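Local coordinates for mRNA-binding protein PUF3 (Saccharomyces cerevisiae, PDB 3K49), which binds 3'-UTRs of mRNAs, mostly ones encoding mitochondrial proteins, promotes decay of COX17 mRNA and brings its target messages close to mitochondria for translation, at residues V117-L122 with I154-E159; F85-S90 with L122-S127; H32-C37 with R66-E71. All coordinates share one frame; numbering follows the deposited sequence.

Contact 1. Residues V117-L122 with I154-E159; sequences VIQKAL and IQKAIE. With nucleotides of chain B.
Lys-156 sets its CG anti to the backbone N (chi1 -175°), which lays that methylene 3.7 Å from CD1 of Leu-122; the leucine holds its own CG anti to the carbonyl carbon, and the two side chains pass one another head to tail. This is stacking between neighbouring repeats of a Pumilio homology domain: 117-122 belongs to Pumilio repeat 3 and 154-159 to repeat 4, and the two helical segments run parallel within 1°, with their axes 9.7 Å apart. No hydrogen bond crosses between the segments, so the join is made by van der Waals packing. Bends at chi2 and chi3 keep the lysine's CD and CE along Gln-119 O, with Lys-156 CD at 3.9 Å from that oxygen, while NZ forms a salt bridge with Glu-123. Leu-122 CD1 also lies 4.0 Å from Ala-157 N.

Above this packing the helices present one glutamine each to the RNA in chain B. Gln-119 and Gln-155 share nearly the same extended conformation, and each amide engages N7 and N6 of a separate adenine, A8 and A7 respectively, the pairing of Hoogsteen-side recognition. Gln-119 OE1 accepts from A8 N6 at 2.8 Å, while its NE2 donates to A8 N7 at 3.0 Å. A weak bond from each NE2 back to its own helix, to Cys-115 O and Asn-151 O, is consistent with this amide orientation. In the second pair, Gln-155 NE2 reaches A7 N7 at 2.9 Å, in a nearly straight bond of 169°.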
loop_
_atom_site.group_PDB
_atom_site.type_symbol
_atom_site.label_atom_id
_atom_site.label_comp_id
_atom_site.label_asym_id
_atom_site.label_seq_id
_atom_site.Cartn_x
_atom_site.Cartn_y
_atom_site.Cartn_z
ATOM N N VAL A 117 -19.009 2.458 -1.809
ATOM C CA VAL A 117 -20.102 1.909 -1.028
ATOM C C VAL A 117 -19.888 0.428 -0.786
ATOM O O VAL A 117 -20.123 -0.069 0.325
ATOM C CB VAL A 117 -21.465 2.121 -1.747
ATOM C CG1 VAL A 117 -22.565 1.328 -1.077
ATOM C CG2 VAL A 117 -21.815 3.597 -1.775
ATOM N N ILE A 118 -19.462 -0.271 -1.842
ATOM C CA ILE A 118 -19.170 -1.688 -1.767
ATOM C C ILE A 118 -18.055 -1.928 -0.738
ATOM O O ILE A 118 -18.112 -2.840 0.098
ATOM C CB ILE A 118 -18.720 -2.238 -3.134
ATOM C CG1 ILE A 118 -19.900 -2.307 -4.118
ATOM C CG2 ILE A 118 -18.068 -3.626 -2.956
ATOM C CD1 ILE A 118 -21.156 -3.016 -3.550
ATOM N N GLN A 119 -17.035 -1.089 -0.802
ATOM C CA GLN A 119 -15.921 -1.211 0.099
ATOM C C GLN A 119 -16.344 -1.023 1.550
ATOM O O GLN A 119 -15.849 -1.739 2.446
ATOM C CB GLN A 119 -14.839 -0.224 -0.288
ATOM C CG GLN A 119 -13.959 -0.712 -1.464
ATOM C CD GLN A 119 -13.050 0.379 -1.997
ATOM O OE1 GLN A 119 -12.002 0.662 -1.425
ATOM N NE2 GLN A 119 -13.454 1.003 -3.090
ATOM N N LYS A 120 -17.251 -0.062 1.780
ATOM C CA LYS A 120 -17.721 0.217 3.124
ATOM C C LYS A 120 -18.584 -0.955 3.600
ATOM O O LYS A 120 -18.519 -1.363 4.762
ATOM C CB LYS A 120 -18.491 1.533 3.202
ATOM C CG LYS A 120 -18.795 2.016 4.658
ATOM C CD LYS A 120 -17.582 2.730 5.308
ATOM C CE LYS A 120 -17.899 3.276 6.689
ATOM N NZ LYS A 120 -18.957 4.361 6.712
ATOM N N ALA A 121 -19.373 -1.509 2.685
ATOM C CA ALA A 121 -20.278 -2.591 3.033
ATOM C C ALA A 121 -19.555 -3.847 3.519
ATOM O O ALA A 121 -19.969 -4.461 4.503
ATOM C CB ALA A 121 -21.210 -2.912 1.876
ATOM N N LEU A 122 -18.475 -4.219 2.845
ATOM C CA LEU A 122 -17.685 -5.398 3.226
ATOM C C LEU A 122 -17.182 -5.300 4.667
ATOM O O LEU A 122 -17.146 -6.280 5.411
ATOM C CB LEU A 122 -16.508 -5.590 2.253
ATOM C CG LEU A 122 -16.882 -5.930 0.809
ATOM C CD1 LEU A 122 -15.652 -5.980 -0.119
ATOM C CD2 LEU A 122 -17.659 -7.244 0.772
ATOM N N ILE A 154 -11.240 -5.806 -4.560
ATOM C CA ILE A 154 -10.448 -7.021 -4.421
ATOM C C ILE A 154 -9.607 -7.010 -3.142
ATOM O O ILE A 154 -9.664 -7.957 -2.370
ATOM C CB ILE A 154 -9.504 -7.248 -5.626
ATOM C CG1 ILE A 154 -10.325 -7.463 -6.899
ATOM C CG2 ILE A 154 -8.587 -8.467 -5.347
ATOM C CD1 ILE A 154 -11.382 -8.571 -6.759
ATOM N N GLN A 155 -8.840 -5.938 -2.932
ATOM C CA GLN A 155 -8.001 -5.794 -1.743
ATOM C C GLN A 155 -8.866 -5.850 -0.470
ATOM O O GLN A 155 -8.552 -6.544 0.497
ATOM C CB GLN A 155 -7.238 -4.462 -1.786
ATOM C CG GLN A 155 -6.013 -4.425 -2.693
ATOM C CD GLN A 155 -5.428 -3.018 -2.812
ATOM O OE1 GLN A 155 -4.917 -2.470 -1.839
ATOM N NE2 GLN A 155 -5.498 -2.430 -4.009
ATOM N N LYS A 156 -9.963 -5.106 -0.488
ATOM C CA LYS A 156 -10.897 -5.084 0.619
ATOM C C LYS A 156 -11.431 -6.492 0.908
ATOM O O LYS A 156 -11.501 -6.928 2.072
ATOM C CB LYS A 156 -12.042 -4.113 0.310
ATOM C CG LYS A 156 -13.018 -3.924 1.468
ATOM C CD LYS A 156 -12.322 -3.475 2.754
ATOM C CE LYS A 156 -11.841 -2.048 2.618
ATOM N NZ LYS A 156 -11.512 -1.436 3.922
ATOM N N ALA A 157 -11.805 -7.200 -0.155
ATOM C CA ALA A 157 -12.254 -8.585 -0.022
ATOM C C ALA A 157 -11.176 -9.472 0.625
ATOM O O ALA A 157 -11.460 -10.280 1.523
ATOM C CB ALA A 157 -12.687 -9.145 -1.353
ATOM N N ILE A 158 -9.932 -9.313 0.200
ATOM C CA ILE A 158 -8.854 -10.087 0.832
ATOM C C ILE A 158 -8.671 -9.752 2.327
ATOM O O ILE A 158 -8.349 -10.623 3.133
ATOM C CB ILE A 158 -7.510 -9.911 0.090
ATOM C CG1 ILE A 158 -7.612 -10.475 -1.325
ATOM C CG2 ILE A 158 -6.386 -10.583 0.856
ATOM C CD1 ILE A 158 -6.599 -9.947 -2.241
ATOM N N GLU A 159 -8.889 -8.489 2.686
ATOM C CA GLU A 159 -8.737 -8.034 4.062
ATOM C C GLU A 159 -9.874 -8.488 4.974
ATOM O O GLU A 159 -9.665 -8.692 6.177
ATOM C CB GLU A 159 -8.618 -6.505 4.101
ATOM C CG GLU A 159 -7.311 -5.999 3.526
ATOM C CD GLU A 159 -7.382 -4.549 3.125
ATOM O OE1 GLU A 159 -8.292 -3.847 3.623
ATOM O OE2 GLU A 159 -6.536 -4.120 2.307
ATOM P P A B 8 -5.197 5.934 -9.307
ATOM O OP1 A B 8 -4.938 5.241 -10.580
ATOM O OP2 A B 8 -4.628 7.280 -9.060
ATOM O "O5'" A B 8 -6.781 6.042 -9.096
ATOM C "C5'" A B 8 -7.314 6.459 -7.846
ATOM C "C4'" A B 8 -8.826 6.436 -7.887
ATOM O "O4'" A B 8 -9.296 5.139 -7.473
ATOM C "C3'" A B 8 -9.504 7.395 -6.922
ATOM O "O3'" A B 8 -9.600 8.669 -7.537
ATOM C "C2'" A B 8 -10.886 6.763 -6.744
ATOM O "O2'" A B 8 -11.809 7.102 -7.758
ATOM C "C1'" A B 8 -10.580 5.271 -6.904
ATOM N N9 A B 8 -10.648 4.493 -5.663
ATOM C C8 A B 8 -11.487 3.437 -5.429
ATOM N N7 A B 8 -11.369 2.915 -4.229
ATOM C C5 A B 8 -10.387 3.684 -3.632
ATOM C C6 A B 8 -9.803 3.638 -2.356
ATOM N N6 A B 8 -10.152 2.752 -1.427
ATOM N N1 A B 8 -8.839 4.543 -2.071
ATOM C C2 A B 8 -8.492 5.429 -3.015
ATOM N N3 A B 8 -8.970 5.570 -4.254
ATOM C C4 A B 8 -9.924 4.657 -4.504
ATOM P P A B 7 0.264 6.867 -6.646
ATOM O OP1 A B 7 -0.225 7.884 -7.607
ATOM O OP2 A B 7 0.677 7.283 -5.285
ATOM O "O5'" A B 7 -0.854 5.730 -6.532
ATOM C "C5'" A B 7 -1.076 4.873 -7.639
ATOM C "C4'" A B 7 -2.481 4.291 -7.627
ATOM O "O4'" A B 7 -2.541 3.167 -6.717
ATOM C "C3'" A B 7 -3.681 5.173 -7.276
ATOM O "O3'" A B 7 -4.706 4.863 -8.212
ATOM C "C2'" A B 7 -4.128 4.586 -5.938
ATOM O "O2'" A B 7 -5.512 4.766 -5.631
ATOM C "C1'" A B 7 -3.849 3.116 -6.223
ATOM N N9 A B 7 -3.911 2.176 -5.109
ATOM C C8 A B 7 -4.491 0.939 -5.151
ATOM N N7 A B 7 -4.430 0.287 -4.015
ATOM C C5 A B 7 -3.759 1.156 -3.175
ATOM C C6 A B 7 -3.381 1.046 -1.832
ATOM N N6 A B 7 -3.620 -0.041 -1.100
ATOM N N1 A B 7 -2.734 2.098 -1.278
ATOM C C2 A B 7 -2.471 3.178 -2.041
ATOM N N3 A B 7 -2.762 3.387 -3.326
ATOM C C4 A B 7 -3.419 2.325 -3.833
#

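Contact 2. Residues F85-S90 with L122-S127; sequences FFEFGS and LEYIDS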
loop_
_atom_site.group_PDB
_atom_site.type_symbol
_atom_site.label_atom_id
_atom_site.label_comp_id
_atom_site.label_asym_id
_atom_site.label_seq_id
_atom_site.Cartn_x
_atom_site.Cartn_y
_atom_site.Cartn_z
ATOM N N PHE A 85 -25.522 4.342 6.132
ATOM C CA PHE A 85 -26.482 3.322 6.516
ATOM C C PHE A 85 -25.829 1.970 6.838
ATOM O O PHE A 85 -26.393 1.180 7.605
ATOM C CB PHE A 85 -27.626 3.216 5.504
ATOM C CG PHE A 85 -28.726 4.214 5.760
ATOM C CD1 PHE A 85 -28.884 5.328 4.943
ATOM C CD2 PHE A 85 -29.580 4.056 6.856
ATOM C CE1 PHE A 85 -29.881 6.265 5.195
ATOM C CE2 PHE A 85 -30.581 4.980 7.118
ATOM C CZ PHE A 85 -30.737 6.089 6.283
ATOM N N PHE A 86 -24.648 1.699 6.268
ATOM C CA PHE A 86 -23.908 0.494 6.665
ATOM C C PHE A 86 -23.231 0.695 8.028
ATOM O O PHE A 86 -23.126 -0.221 8.832
ATOM C CB PHE A 86 -22.888 0.051 5.597
ATOM C CG PHE A 86 -23.505 -0.668 4.420
ATOM C CD1 PHE A 86 -23.573 -0.061 3.163
ATOM C CD2 PHE A 86 -24.024 -1.952 4.572
ATOM C CE1 PHE A 86 -24.141 -0.726 2.084
ATOM C CE2 PHE A 86 -24.603 -2.626 3.499
ATOM C CZ PHE A 86 -24.656 -2.021 2.254
ATOM N N GLU A 87 -22.779 1.911 8.279
ATOM C CA GLU A 87 -22.145 2.266 9.532
ATOM C C GLU A 87 -23.143 2.440 10.714
ATOM O O GLU A 87 -22.900 1.976 11.839
ATOM C CB GLU A 87 -21.349 3.553 9.314
ATOM C CG GLU A 87 -20.441 3.969 10.451
ATOM C CD GLU A 87 -19.494 5.092 10.043
ATOM O OE1 GLU A 87 -18.646 5.495 10.866
ATOM O OE2 GLU A 87 -19.602 5.578 8.895
ATOM N N PHE A 88 -24.266 3.102 10.463
ATOM C CA PHE A 88 -25.192 3.449 11.544
ATOM C C PHE A 88 -26.533 2.767 11.390
ATOM O O PHE A 88 -27.439 3.010 12.174
ATOM C CB PHE A 88 -25.372 4.974 11.641
ATOM C CG PHE A 88 -24.110 5.683 12.013
ATOM C CD1 PHE A 88 -23.381 6.378 11.067
ATOM C CD2 PHE A 88 -23.613 5.595 13.308
ATOM C CE1 PHE A 88 -22.184 7.000 11.410
ATOM C CE2 PHE A 88 -22.417 6.211 13.660
ATOM C CZ PHE A 88 -21.702 6.915 12.705
ATOM N N GLY A 89 -26.650 1.909 10.382
ATOM C CA GLY A 89 -27.913 1.272 10.071
ATOM C C GLY A 89 -28.207 0.065 10.934
ATOM O O GLY A 89 -27.316 -0.460 11.609
ATOM N N SER A 90 -29.470 -0.358 10.915
ATOM C CA SER A 90 -29.887 -1.597 11.558
ATOM C C SER A 90 -29.674 -2.805 10.639
ATOM O O SER A 90 -29.607 -2.671 9.412
ATOM C CB SER A 90 -31.367 -1.513 11.940
ATOM O OG SER A 90 -32.166 -1.420 10.776
ATOM N N LEU A 122 -18.475 -4.219 2.845
ATOM C CA LEU A 122 -17.685 -5.398 3.226
ATOM C C LEU A 122 -17.182 -5.300 4.667
ATOM O O LEU A 122 -17.146 -6.280 5.411
ATOM C CB LEU A 122 -16.508 -5.590 2.253
ATOM C CG LEU A 122 -16.882 -5.930 0.809
ATOM C CD1 LEU A 122 -15.652 -5.980 -0.119
ATOM C CD2 LEU A 122 -17.659 -7.244 0.772
ATOM N N GLU A 123 -16.795 -4.097 5.050
ATOM C CA GLU A 123 -16.439 -3.795 6.421
ATOM C C GLU A 123 -17.555 -4.035 7.451
ATOM O O GLU A 123 -17.258 -4.355 8.613
ATOM C CB GLU A 123 -15.996 -2.333 6.513
ATOM C CG GLU A 123 -14.527 -2.105 6.259
ATOM C CD GLU A 123 -14.179 -0.633 6.285
ATOM O OE1 GLU A 123 -15.106 0.161 6.493
ATOM O OE2 GLU A 123 -12.994 -0.262 6.101
ATOM N N TYR A 124 -18.821 -3.859 7.057
ATOM C CA TYR A 124 -19.907 -3.840 8.055
ATOM C C TYR A 124 -20.912 -4.987 8.053
ATOM O O TYR A 124 -21.578 -5.198 9.050
ATOM C CB TYR A 124 -20.645 -2.497 8.054
ATOM C CG TYR A 124 -19.836 -1.390 8.673
ATOM C CD1 TYR A 124 -19.877 -1.162 10.044
ATOM C CD2 TYR A 124 -19.009 -0.587 7.893
ATOM C CE1 TYR A 124 -19.140 -0.159 10.623
ATOM C CE2 TYR A 124 -18.261 0.424 8.466
ATOM C CZ TYR A 124 -18.330 0.632 9.843
ATOM O OH TYR A 124 -17.581 1.633 10.432
ATOM N N ILE A 125 -21.034 -5.723 6.955
ATOM C CA ILE A 125 -22.043 -6.785 6.873
ATOM C C ILE A 125 -21.532 -8.107 7.450
ATOM O O ILE A 125 -20.364 -8.224 7.830
ATOM C CB ILE A 125 -22.541 -6.962 5.433
ATOM C CG1 ILE A 125 -21.399 -7.383 4.517
ATOM C CG2 ILE A 125 -23.116 -5.659 4.940
ATOM C CD1 ILE A 125 -21.803 -7.618 3.080
ATOM N N ASP A 126 -22.400 -9.106 7.540
ATOM C CA ASP A 126 -21.981 -10.350 8.186
ATOM C C ASP A 126 -21.157 -11.213 7.237
ATOM O O ASP A 126 -21.300 -11.137 6.006
ATOM C CB ASP A 126 -23.167 -11.130 8.789
ATOM C CG ASP A 126 -24.090 -11.747 7.726
ATOM O OD1 ASP A 126 -23.644 -11.996 6.582
ATOM O OD2 ASP A 126 -25.278 -11.992 8.043
ATOM N N SER A 127 -20.308 -12.045 7.825
ATOM C CA SER A 127 -19.279 -12.755 7.085
ATOM C C SER A 127 -19.857 -13.477 5.874
ATOM O O SER A 127 -19.236 -13.510 4.816
ATOM C CB SER A 127 -18.515 -13.721 8.003
ATOM O OG SER A 127 -19.268 -14.893 8.246
#
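The Tyr-124 ring lies against the backbone of the neighbouring helix. Glu-87 CA sits over the centre of its face, 4.1 Å from the centroid and 12° off the ring normal, a CH-pi contact. At the base of the ring, Tyr-124 CG is 3.5 Å from Phe-86 O. At its far end, Tyr-124 OH lies 3.7 Å from Glu-87 CG; with that CG anti to the backbone N (chi1 -171°), the glutamate runs alongside the ring in the same direction, its carboxylate turned 29° from the ring plane. Ile-125 CG2 packs obliquely on the Phe-86 ring, 3.7 Å from CE2. An alanine in place of Tyr-124 would probably leave Glu-87 CA and CG without the ring they rest on, opening a gap beside Phe-86 O where the ring began.

In the next shell, Glu-87 OE2 forms a salt bridge with Lys-120, one turn before Tyr-124, which ties the extended glutamate to the tyrosine's own helix. Phe-86 is backed by Val-117, Ala-121 and Leu-97, and its carbonyl O also takes a weak bond from Lys-94 NZ.

Both segments turn out of a helix and into the next: Ser-90 N-caps helix 91-101, and Asp-126 N-caps helix 127-134 through OD1 to Gln-129 N. The contact thus joins the C-terminal ends of helices 79-88 and 114-124, in Pumilio repeats 2 and 3, with Ile-125 touching Val-98 of helix 91-101 and Leu-133 of helix 127-134.

Contact 3. Residues H32-C37 with R66-E71; sequences HSLEFC and RDDAIE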
loop_
_atom_site.group_PDB
_atom_site.type_symbol
_atom_site.label_atom_id
_atom_site.label_comp_id
_atom_site.label_asym_id
_atom_site.label_seq_id
_atom_site.Cartn_x
_atom_site.Cartn_y
_atom_site.Cartn_z
ATOM N N HIS A 32 -38.175 15.423 0.739
ATOM C CA HIS A 32 -37.131 15.648 -0.252
ATOM C C HIS A 32 -35.786 15.022 0.078
ATOM O O HIS A 32 -34.741 15.652 -0.110
ATOM C CB HIS A 32 -36.969 17.153 -0.441
ATOM C CG HIS A 32 -38.268 17.881 -0.547
ATOM N ND1 HIS A 32 -38.513 18.840 -1.481
ATOM C CD2 HIS A 32 -39.392 17.819 0.176
ATOM C CE1 HIS A 32 -39.729 19.319 -1.333
ATOM N NE2 HIS A 32 -40.288 18.714 -0.333
ATOM N N SER A 33 -35.806 13.775 0.538
ATOM C CA SER A 33 -34.574 13.107 0.955
ATOM C C SER A 33 -33.599 12.852 -0.213
ATOM O O SER A 33 -32.418 13.205 -0.135
ATOM C CB SER A 33 -34.895 11.802 1.677
ATOM O OG SER A 33 -35.679 12.044 2.828
ATOM N N LEU A 34 -34.103 12.240 -1.281
ATOM C CA LEU A 34 -33.295 11.921 -2.454
ATOM C C LEU A 34 -32.610 13.168 -2.992
ATOM O O LEU A 34 -31.442 13.137 -3.353
ATOM C CB LEU A 34 -34.159 11.296 -3.542
ATOM C CG LEU A 34 -33.350 10.567 -4.610
ATOM C CD1 LEU A 34 -32.752 9.314 -4.001
ATOM C CD2 LEU A 34 -34.208 10.234 -5.823
ATOM N N GLU A 35 -33.339 14.275 -3.007
ATOM C CA GLU A 35 -32.805 15.543 -3.488
ATOM C C GLU A 35 -31.845 16.166 -2.473
ATOM O O GLU A 35 -30.995 16.976 -2.823
ATOM C CB GLU A 35 -33.963 16.495 -3.818
ATOM C CG GLU A 35 -33.615 17.978 -3.845
ATOM C CD GLU A 35 -34.832 18.863 -3.559
ATOM O OE1 GLU A 35 -35.965 18.487 -3.946
ATOM O OE2 GLU A 35 -34.653 19.933 -2.933
ATOM N N PHE A 36 -31.980 15.797 -1.206
ATOM C CA PHE A 36 -30.984 16.210 -0.218
ATOM C C PHE A 36 -29.703 15.401 -0.341
ATOM O O PHE A 36 -28.607 15.923 -0.134
ATOM C CB PHE A 36 -31.533 16.082 1.194
ATOM C CG PHE A 36 -31.960 17.390 1.793
ATOM C CD1 PHE A 36 -33.075 18.057 1.310
ATOM C CD2 PHE A 36 -31.246 17.954 2.840
ATOM C CE1 PHE A 36 -33.477 19.259 1.858
ATOM C CE2 PHE A 36 -31.641 19.158 3.394
ATOM C CZ PHE A 36 -32.761 19.814 2.896
ATOM N N CYS A 37 -29.851 14.127 -0.684
ATOM C CA CYS A 37 -28.719 13.232 -0.829
ATOM C C CYS A 37 -27.879 13.556 -2.064
ATOM O O CYS A 37 -26.657 13.370 -2.047
ATOM C CB CYS A 37 -29.193 11.781 -0.901
ATOM S SG CYS A 37 -29.979 11.177 0.592
ATOM N N ARG A 66 -34.786 4.115 -0.070
ATOM C CA ARG A 66 -34.262 2.764 -0.265
ATOM C C ARG A 66 -34.381 2.311 -1.711
ATOM O O ARG A 66 -33.477 1.663 -2.249
ATOM C CB ARG A 66 -34.950 1.756 0.652
ATOM C CG ARG A 66 -36.401 1.549 0.329
ATOM C CD ARG A 66 -37.047 0.648 1.345
ATOM N NE ARG A 66 -36.902 -0.763 1.004
ATOM C CZ ARG A 66 -37.307 -1.756 1.793
ATOM N NH1 ARG A 66 -37.868 -1.482 2.963
ATOM N NH2 ARG A 66 -37.152 -3.017 1.419
ATOM N N ASP A 67 -35.494 2.651 -2.349
ATOM C CA ASP A 67 -35.700 2.236 -3.727
ATOM C C ASP A 67 -34.689 2.874 -4.688
ATOM O O ASP A 67 -34.477 2.382 -5.796
ATOM C CB ASP A 67 -37.136 2.516 -4.159
ATOM C CG ASP A 67 -38.106 1.495 -3.612
ATOM O OD1 ASP A 67 -39.334 1.672 -3.791
ATOM O OD2 ASP A 67 -37.628 0.513 -3.002
ATOM N N ASP A 68 -34.059 3.958 -4.253
ATOM C CA ASP A 68 -33.071 4.646 -5.065
ATOM C C ASP A 68 -31.670 4.460 -4.506
ATOM O O ASP A 68 -30.806 5.295 -4.735
ATOM C CB ASP A 68 -33.401 6.134 -5.151
ATOM C CG ASP A 68 -34.776 6.390 -5.735
ATOM O OD1 ASP A 68 -35.658 5.517 -5.578
ATOM O OD2 ASP A 68 -34.979 7.460 -6.348
ATOM N N ALA A 69 -31.452 3.368 -3.777
ATOM C CA ALA A 69 -30.152 3.079 -3.176
ATOM C C ALA A 69 -29.044 2.885 -4.225
ATOM O O ALA A 69 -27.970 3.475 -4.104
ATOM C CB ALA A 69 -30.257 1.871 -2.277
ATOM N N ILE A 70 -29.308 2.074 -5.250
ATOM C CA ILE A 70 -28.347 1.866 -6.338
ATOM C C ILE A 70 -27.928 3.197 -6.954
ATOM O O ILE A 70 -26.739 3.482 -7.088
ATOM C CB ILE A 70 -28.930 0.997 -7.459
ATOM C CG1 ILE A 70 -28.930 -0.474 -7.059
ATOM C CG2 ILE A 70 -28.140 1.203 -8.750
ATOM C CD1 ILE A 70 -27.584 -0.957 -6.553
ATOM N N GLU A 71 -28.908 4.019 -7.317
ATOM C CA GLU A 71 -28.624 5.330 -7.899
ATOM C C GLU A 71 -27.788 6.231 -6.984
ATOM O O GLU A 71 -26.795 6.824 -7.411
ATOM C CB GLU A 71 -29.921 6.038 -8.293
ATOM C CG GLU A 71 -29.698 7.420 -8.871
ATOM C CD GLU A 71 -30.987 8.198 -9.059
ATOM O OE1 GLU A 71 -32.016 7.822 -8.450
ATOM O OE2 GLU A 71 -30.965 9.192 -9.818
#
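Leu-34 and Asp-68 meet with their side chains set roughly perpendicular to one another, the leucine's forked end against the flank of the aspartate. The pair bridges the first two Pumilio repeats of the domain, joining the short helix 33-37 to the start of helix 69-74 at the surface. With CG anti to the backbone N (chi1 -163°), Leu-34 directs both methyls toward the 66-71 segment: CD1 packs on Asp-68 CB at 3.4 Å, and CD2 is directed at the carboxylate. There the modelled separation of CD2 from Asp-68 OD2 is doubtfully short, so the contact is best read simply as a methyl lying against a carboxylate oxygen. Nothing in 32-37 offers that carboxylate a hydrogen bond.

Asp-68 occupies the N-cap position of helix 69-74, yet its side chain makes no capping bond. Its CG lies anti to the carbonyl carbon (chi1 -58°), which turns OD2 toward the methyls of Leu-34. The backbone turn just before the helix carries a bond from Ala-69 N to Arg-66 O at 3.1 Å.

On the inner sides the two segments rest on different helices: Phe-36 packs on helix 6-12 and on Phe-45 and Ile-46, whereas Ala-69 packs on Leu-97 and Gln-100. Glu-71, one helical turn on from Asp-68, reaches over in an extended chain; its OE2 forms a salt bridge with Lys-38, and its OE1 comes to 4.2 Å from Leu-34 CD2.

In the fold
The three contacts follow the stack of Pumilio repeats: contact 3 joins repeats 1 and 2, contact 2 repeats 2 and 3, and contact 1 repeats 3 and 4. Contacts 1 and 2 share helix 114-124 and Leu-122, with centres about 11 Å apart, and Ala-121 CB touches Phe-86 CZ at 3.6 Å. A lysine-glutamate bridge recurs one repeat on: Lys-120 NZ to Glu-87 OE2 at 2.6 Å, then Lys-156 NZ to Glu-123 OE2 at 2.9 Å. Contact 3 stands apart, its nearest atoms about 7 Å from either. Contact 1 includes bases of the RNA. The nearest atom of contact 2 lies about 9 Å from the bound RNA. For contact 3 that distance is about 7 Å.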